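Local coordinates for protein aldehyde dehydrogenase 12 (Zea mays, PDB 6D97) that probably catalyses the NAD+-dependent oxidation of L-glutamate gamma-semialdehyde to glutamate, the last step of proline catabolism in plants, at residues V192-P197 with N217-K222; F198-E203 with G325-A330. All blocks are in the same frame, centred on the assembly; numbering follows the deposited sequence.

Interaction 1 of 2, residues V192-P197 with N217-K222; sequences VAIITP and NKPVLK. With NAD (nicotinamide-adenine-dinucleotide), chain E.
Val192 to Thr196 and Lys218 to Lys222 run as neighbouring parallel strands, with 23° between their directions. Five backbone hydrogen bonds join them. Val192 and Ile194 each give and accept, and Thr196 N gives to Lys222 O. The shortest runs from Lys222 N to Ile194 O, at 2.7 Å. The tight part is the face that carries Val192, Ile194, Pro219 and Leu221. There Pro219 CB touches two side chains, 3.6 Å from Val192 CG2 and 3.8 Å from Ile194 CD1. Ile194 runs alongside the ring. Further along, Ile194 CG2 meets Leu221 CD1 at 3.7 Å, the two side chains lying aslant. Helix 203-214 packs on this face through Pro219. On the other face, Ala193 CB touches Val220 CG1, and helix 255-265 covers Ala193 and Ile195. Side-chain packing is looser at the C-terminal ends, where Ile195 CG2 and Lys222 CD come no closer than 3.9 Å and both residues turn to the cofactor. The Lys222 chain leaves the backbone with CG anti to N. It then bends at chi2 (-122°) and again at chi4, and this carries NZ out to the ribose. Lys222 NZ gives a 2.8 Å hydrogen bond to NAD O2B, a weak one to O3B, and a further one to Ser253 O. NAD O3B itself donates to Thr196 O at 3.1 Å. Ile195 CG2 lies against the same sugar, 3.2 Å from NAD O4B. This is a beta-alpha-beta unit of a Rossmann-type fold, with the adenosine ribose of NAD bound at the C-terminal ends of its strands.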
loop_
_atom_site.group_PDB
_atom_site.type_symbol
_atom_site.label_atom_id
_atom_site.label_comp_id
_atom_site.label_asym_id
_atom_site.label_seq_id
_atom_site.Cartn_x
_atom_site.Cartn_y
_atom_site.Cartn_z
ATOM N N VAL A 192 -11.194 12.848 -22.097
ATOM C CA VAL A 192 -11.301 11.406 -22.271
ATOM C C VAL A 192 -12.679 11.063 -22.826
ATOM O O VAL A 192 -13.585 11.898 -22.871
ATOM C CB VAL A 192 -11.048 10.638 -20.956
ATOM C CG1 VAL A 192 -9.708 11.028 -20.356
ATOM C CG2 VAL A 192 -12.167 10.883 -19.965
ATOM N N ALA A 193 -12.827 9.806 -23.243
ATOM C CA ALA A 193 -14.068 9.300 -23.808
ATOM C C ALA A 193 -14.427 7.966 -23.167
ATOM O O ALA A 193 -13.551 7.203 -22.749
ATOM C CB ALA A 193 -13.967 9.133 -25.326
ATOM N N ILE A 194 -15.731 7.703 -23.085
ATOM C CA ILE A 194 -16.265 6.466 -22.525
ATOM C C ILE A 194 -17.336 5.934 -23.463
ATOM O O ILE A 194 -18.246 6.670 -23.857
ATOM C CB ILE A 194 -16.845 6.672 -21.116
ATOM C CG1 ILE A 194 -15.796 7.311 -20.218
ATOM C CG2 ILE A 194 -17.281 5.350 -20.520
ATOM C CD1 ILE A 194 -16.366 7.830 -18.919
ATOM N N ILE A 195 -17.224 4.657 -23.818
ATOM C CA ILE A 195 -18.118 3.998 -24.763
ATOM C C ILE A 195 -18.547 2.669 -24.150
ATOM O O ILE A 195 -17.700 1.811 -23.874
ATOM C CB ILE A 195 -17.435 3.776 -26.123
ATOM C CG1 ILE A 195 -16.871 5.095 -26.661
ATOM C CG2 ILE A 195 -18.403 3.154 -27.106
ATOM C CD1 ILE A 195 -16.007 4.936 -27.887
ATOM N N THR A 196 -19.849 2.496 -23.935
ATOM C CA THR A 196 -20.387 1.339 -23.235
ATOM C C THR A 196 -21.525 0.697 -24.016
ATOM O O THR A 196 -22.157 1.347 -24.856
ATOM C CB THR A 196 -20.877 1.724 -21.830
ATOM O OG1 THR A 196 -22.113 2.440 -21.925
ATOM C CG2 THR A 196 -19.851 2.583 -21.126
ATOM N N PRO A 197 -21.822 -0.598 -23.750
ATOM C CA PRO A 197 -22.768 -1.331 -24.601
ATOM C C PRO A 197 -24.194 -1.372 -24.071
ATOM O O PRO A 197 -24.556 -0.651 -23.136
ATOM C CB PRO A 197 -22.161 -2.736 -24.626
ATOM C CG PRO A 197 -21.639 -2.893 -23.226
ATOM C CD PRO A 197 -21.191 -1.503 -22.770
ATOM N N ASN A 217 -10.491 13.919 -14.854
ATOM C CA ASN A 217 -10.686 13.974 -16.294
ATOM C C ASN A 217 -11.998 14.677 -16.632
ATOM O O ASN A 217 -12.874 14.862 -15.782
ATOM C CB ASN A 217 -10.682 12.568 -16.894
ATOM C CG ASN A 217 -9.450 11.769 -16.508
ATOM O OD1 ASN A 217 -8.374 11.960 -17.072
ATOM N ND2 ASN A 217 -9.605 10.867 -15.545
ATOM N N LYS A 218 -12.118 15.083 -17.896
ATOM C CA LYS A 218 -13.395 15.537 -18.437
ATOM C C LYS A 218 -13.845 14.543 -19.495
ATOM O O LYS A 218 -13.272 14.510 -20.595
ATOM C CB LYS A 218 -13.297 16.944 -19.028
ATOM C CG LYS A 218 -14.562 17.370 -19.752
ATOM C CD LYS A 218 -14.598 18.852 -20.040
ATOM C CE LYS A 218 -15.912 19.215 -20.713
ATOM N NZ LYS A 218 -16.053 20.683 -20.918
ATOM N N PRO A 219 -14.833 13.705 -19.207
ATOM C CA PRO A 219 -15.234 12.672 -20.160
ATOM C C PRO A 219 -16.386 13.091 -21.055
ATOM O O PRO A 219 -17.225 13.925 -20.706
ATOM C CB PRO A 219 -15.666 11.525 -19.238
ATOM C CG PRO A 219 -16.268 12.238 -18.070
ATOM C CD PRO A 219 -15.513 13.547 -17.912
ATOM N N VAL A 220 -16.404 12.491 -22.239
ATOM C CA VAL A 220 -17.590 12.436 -23.080
ATOM C C VAL A 220 -18.085 10.998 -23.043
ATOM O O VAL A 220 -17.310 10.058 -23.268
ATOM C CB VAL A 220 -17.305 12.915 -24.516
ATOM C CG1 VAL A 220 -16.211 12.080 -25.181
ATOM C CG2 VAL A 220 -18.583 12.898 -25.337
ATOM N N LEU A 221 -19.353 10.821 -22.691
ATOM C CA LEU A 221 -19.924 9.504 -22.457
ATOM C C LEU A 221 -20.866 9.138 -23.594
ATOM O O LEU A 221 -21.772 9.908 -23.930
ATOM C CB LEU A 221 -20.667 9.455 -21.120
ATOM C CG LEU A 221 -21.475 8.177 -20.896
ATOM C CD1 LEU A 221 -20.578 6.951 -20.813
ATOM C CD2 LEU A 221 -22.324 8.297 -19.650
ATOM N N LYS A 222 -20.647 7.968 -24.182
ATOM C CA LYS A 222 -21.506 7.446 -25.236
ATOM C C LYS A 222 -22.017 6.076 -24.814
ATOM O O LYS A 222 -21.222 5.164 -24.559
ATOM C CB LYS A 222 -20.754 7.361 -26.565
ATOM C CG LYS A 222 -21.607 6.927 -27.744
ATOM C CD LYS A 222 -21.040 5.674 -28.387
ATOM C CE LYS A 222 -21.781 5.312 -29.664
ATOM N NZ LYS A 222 -23.159 4.816 -29.384
HETATM P PA NAD E . -20.358 -3.105 -29.600
HETATM O O1A NAD E . -18.819 -3.190 -29.853
HETATM O O2A NAD E . -21.289 -3.434 -30.660
HETATM O O5B NAD E . -20.977 -1.804 -29.276
HETATM C C5B NAD E . -20.699 -1.189 -28.041
HETATM C C4B NAD E . -20.612 0.332 -28.111
HETATM O O4B NAD E . -19.551 0.785 -28.933
HETATM C C3B NAD E . -21.878 0.979 -28.569
HETATM O O3B NAD E . -22.116 2.137 -27.867
HETATM C C2B NAD E . -21.594 1.266 -29.980
HETATM O O2B NAD E . -22.354 2.322 -30.429
HETATM C C1B NAD E . -20.148 1.589 -29.916
HETATM N N9A NAD E . -19.420 1.429 -31.157
HETATM C C8A NAD E . -19.569 0.450 -32.123
HETATM N N7A NAD E . -18.675 0.654 -33.096
HETATM C C5A NAD E . -17.901 1.770 -32.790
HETATM C C6A NAD E . -16.854 2.431 -33.403
HETATM N N6A NAD E . -16.356 1.955 -34.664
HETATM N N1A NAD E . -16.307 3.513 -32.830
HETATM C C2A NAD E . -16.753 3.988 -31.639
HETATM N N3A NAD E . -17.780 3.365 -31.004
HETATM C C4A NAD E . -18.359 2.274 -31.547
HETATM O O3 NAD E . -20.967 -3.928 -28.546
HETATM P PN NAD E . -22.041 -5.082 -28.742
HETATM O O1N NAD E . -22.092 -5.747 -27.318
HETATM O O2N NAD E . -23.400 -4.524 -29.046
HETATM O O5D NAD E . -21.653 -6.135 -29.746
#

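Interaction 2 of 2, residues F198-E203 with G325-A330; sequences FNFPLE and GQKCSA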
loop_
_atom_site.group_PDB
_atom_site.type_symbol
_atom_site.label_atom_id
_atom_site.label_comp_id
_atom_site.label_asym_id
_atom_site.label_seq_id
_atom_site.Cartn_x
_atom_site.Cartn_y
_atom_site.Cartn_z
ATOM N N PHE A 198 -25.008 -2.249 -24.661
ATOM C CA PHE A 198 -26.441 -2.239 -24.394
ATOM C C PHE A 198 -26.813 -2.967 -23.109
ATOM O O PHE A 198 -27.829 -2.631 -22.489
ATOM C CB PHE A 198 -27.196 -2.873 -25.566
ATOM C CG PHE A 198 -27.153 -4.378 -25.574
ATOM C CD1 PHE A 198 -26.099 -5.048 -26.174
ATOM C CD2 PHE A 198 -28.162 -5.122 -24.978
ATOM C CE1 PHE A 198 -26.053 -6.424 -26.181
ATOM C CE2 PHE A 198 -28.119 -6.500 -24.980
ATOM C CZ PHE A 198 -27.064 -7.152 -25.582
ATOM N N ASN A 199 -26.031 -3.966 -22.696
ATOM C CA ASN A 199 -26.565 -4.958 -21.768
ATOM C C ASN A 199 -26.613 -4.467 -20.324
ATOM O O ASN A 199 -27.456 -4.936 -19.552
ATOM C CB ASN A 199 -25.769 -6.260 -21.874
ATOM C CG ASN A 199 -24.301 -6.079 -21.575
ATOM O OD1 ASN A 199 -23.713 -5.040 -21.869
ATOM N ND2 ASN A 199 -23.696 -7.102 -20.985
ATOM N N PHE A 200 -25.749 -3.531 -19.933
ATOM C CA PHE A 200 -25.808 -2.918 -18.605
ATOM C C PHE A 200 -25.950 -1.413 -18.788
ATOM O O PHE A 200 -24.951 -0.675 -18.775
ATOM C CB PHE A 200 -24.582 -3.275 -17.767
ATOM C CG PHE A 200 -24.548 -4.716 -17.326
ATOM C CD1 PHE A 200 -25.281 -5.136 -16.226
ATOM C CD2 PHE A 200 -23.789 -5.649 -18.015
ATOM C CE1 PHE A 200 -25.259 -6.457 -15.820
ATOM C CE2 PHE A 200 -23.760 -6.973 -17.613
ATOM C CZ PHE A 200 -24.497 -7.378 -16.515
ATOM N N PRO A 201 -27.178 -0.912 -18.953
ATOM C CA PRO A 201 -27.362 0.504 -19.311
ATOM C C PRO A 201 -27.018 1.481 -18.198
ATOM O O PRO A 201 -26.945 2.688 -18.466
ATOM C CB PRO A 201 -28.855 0.585 -19.668
ATOM C CG PRO A 201 -29.317 -0.840 -19.821
ATOM C CD PRO A 201 -28.455 -1.641 -18.903
ATOM N N LEU A 202 -26.815 1.016 -16.968
ATOM C CA LEU A 202 -26.503 1.896 -15.849
ATOM C C LEU A 202 -25.153 1.593 -15.220
ATOM O O LEU A 202 -24.319 2.496 -15.084
ATOM C CB LEU A 202 -27.602 1.801 -14.779
ATOM C CG LEU A 202 -27.368 2.647 -13.526
ATOM C CD1 LEU A 202 -27.505 4.127 -13.859
ATOM C CD2 LEU A 202 -28.324 2.253 -12.416
ATOM N N GLU A 203 -24.911 0.334 -14.848
ATOM C CA GLU A 203 -23.770 -0.005 -14.001
ATOM C C GLU A 203 -22.445 0.331 -14.675
ATOM O O GLU A 203 -21.582 0.981 -14.075
ATOM C CB GLU A 203 -23.821 -1.488 -13.636
ATOM C CG GLU A 203 -22.677 -1.963 -12.763
ATOM C CD GLU A 203 -22.774 -3.444 -12.454
ATOM O OE1 GLU A 203 -23.894 -3.995 -12.522
ATOM O OE2 GLU A 203 -21.735 -4.063 -12.152
ATOM N N GLY A 325 -28.362 -14.814 -21.068
ATOM C CA GLY A 325 -26.950 -14.926 -21.370
ATOM C C GLY A 325 -26.275 -13.648 -21.812
ATOM O O GLY A 325 -25.082 -13.681 -22.140
ATOM N N GLN A 326 -26.985 -12.521 -21.822
ATOM C CA GLN A 326 -26.422 -11.266 -22.316
ATOM C C GLN A 326 -25.609 -10.566 -21.223
ATOM O O GLN A 326 -25.884 -9.440 -20.810
ATOM C CB GLN A 326 -27.533 -10.377 -22.857
ATOM C CG GLN A 326 -28.239 -10.980 -24.063
ATOM C CD GLN A 326 -29.456 -10.192 -24.477
ATOM O OE1 GLN A 326 -29.444 -9.502 -25.498
ATOM N NE2 GLN A 326 -30.517 -10.284 -23.682
ATOM N N LYS A 327 -24.581 -11.273 -20.758
ATOM C CA LYS A 327 -23.571 -10.734 -19.858
ATOM C C LYS A 327 -22.199 -11.047 -20.434
ATOM O O LYS A 327 -21.968 -12.160 -20.916
ATOM C CB LYS A 327 -23.696 -11.335 -18.453
ATOM C CG LYS A 327 -25.046 -11.117 -17.794
ATOM C CD LYS A 327 -25.075 -11.715 -16.395
ATOM C CE LYS A 327 -26.166 -11.081 -15.549
ATOM N NZ LYS A 327 -26.296 -11.738 -14.227
ATOM N N CYS A 328 -21.283 -10.075 -20.389
ATOM C CA CYS A 328 -19.917 -10.387 -20.797
ATOM C C CYS A 328 -19.289 -11.453 -19.914
ATOM O O CYS A 328 -18.236 -11.988 -20.275
ATOM C CB CYS A 328 -19.036 -9.134 -20.786
ATOM S SG CYS A 328 -19.854 -7.646 -20.174
ATOM N N SER A 329 -19.913 -11.773 -18.779
ATOM C CA SER A 329 -19.422 -12.761 -17.829
ATOM C C SER A 329 -20.180 -14.081 -17.889
ATOM O O SER A 329 -19.907 -14.971 -17.078
ATOM C CB SER A 329 -19.494 -12.194 -16.405
ATOM O OG SER A 329 -20.819 -11.820 -16.061
ATOM N N ALA A 330 -21.101 -14.240 -18.837
ATOM C CA ALA A 330 -21.992 -15.392 -18.835
ATOM C C ALA A 330 -21.237 -16.685 -19.137
ATOM O O ALA A 330 -20.255 -16.707 -19.885
ATOM C CB ALA A 330 -23.123 -15.195 -19.844
HETATM O O HOH W 1 -28.105 -7.812 -19.801
#
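Asn199 and Gln326 carry the polar part of this contact. Asn199 CG lies between its own backbone N and carbonyl carbon (chi1 59°), with the amide turned to the second loop. Asn199 ND2 gives a hydrogen bond of 3.2 Å to Gln326 O. The bond is fairly straight at hydrogen (159°), and the acceptor lies in the Asn199 amide plane, but ND2 stands well above the carbonyl plane of Gln326. A water adds a second link, donating to Asn199 O at 3.0 Å and to Gln326 O at 2.9 Å. Gln326 O therefore accepts from two donors.

The other contacts are van der Waals. Gln326 OE1 reaches the edge of the Phe198 ring, 3.3 Å from Phe198 CE2, and is hydrogen-bonded to Leu367 N. The ring and amide planes stand 51° apart. Phe200 CZ meets Lys327 CG at 4.0 Å, and Lys327 NZ goes on to Gln144. Cys328 SG lies 4.0 Å from Asn199 ND2, with no bond between them.

Cys328 sits in the family's cysteine signature and is probably the nucleophile. As in related aldehyde dehydrogenases, Asn199 probably helps form the oxyanion hole. The bond to Gln326 O would then fix the amide beside the thiol.

Overall arrangement
From the N terminus, strand 191-196 brings in the first segment of interaction 1 and runs straight on into the first segment of interaction 2. Helix 203-214 then leads to strand 218-223, and interaction 1 closes a short loop with 19 residues between its segments. Interaction 2 closes a much longer one, with 121 residues between 198-203 and 325-330. The segments alternate, so the two contacts cross. Interaction 1 stays within the five-stranded parallel sheet that binds NAD. Interaction 2 ties the loop leaving that sheet to the loop before strand 331-337 of the seven-stranded mixed sheet. Together they connect the cofactor site to the probable catalytic centre.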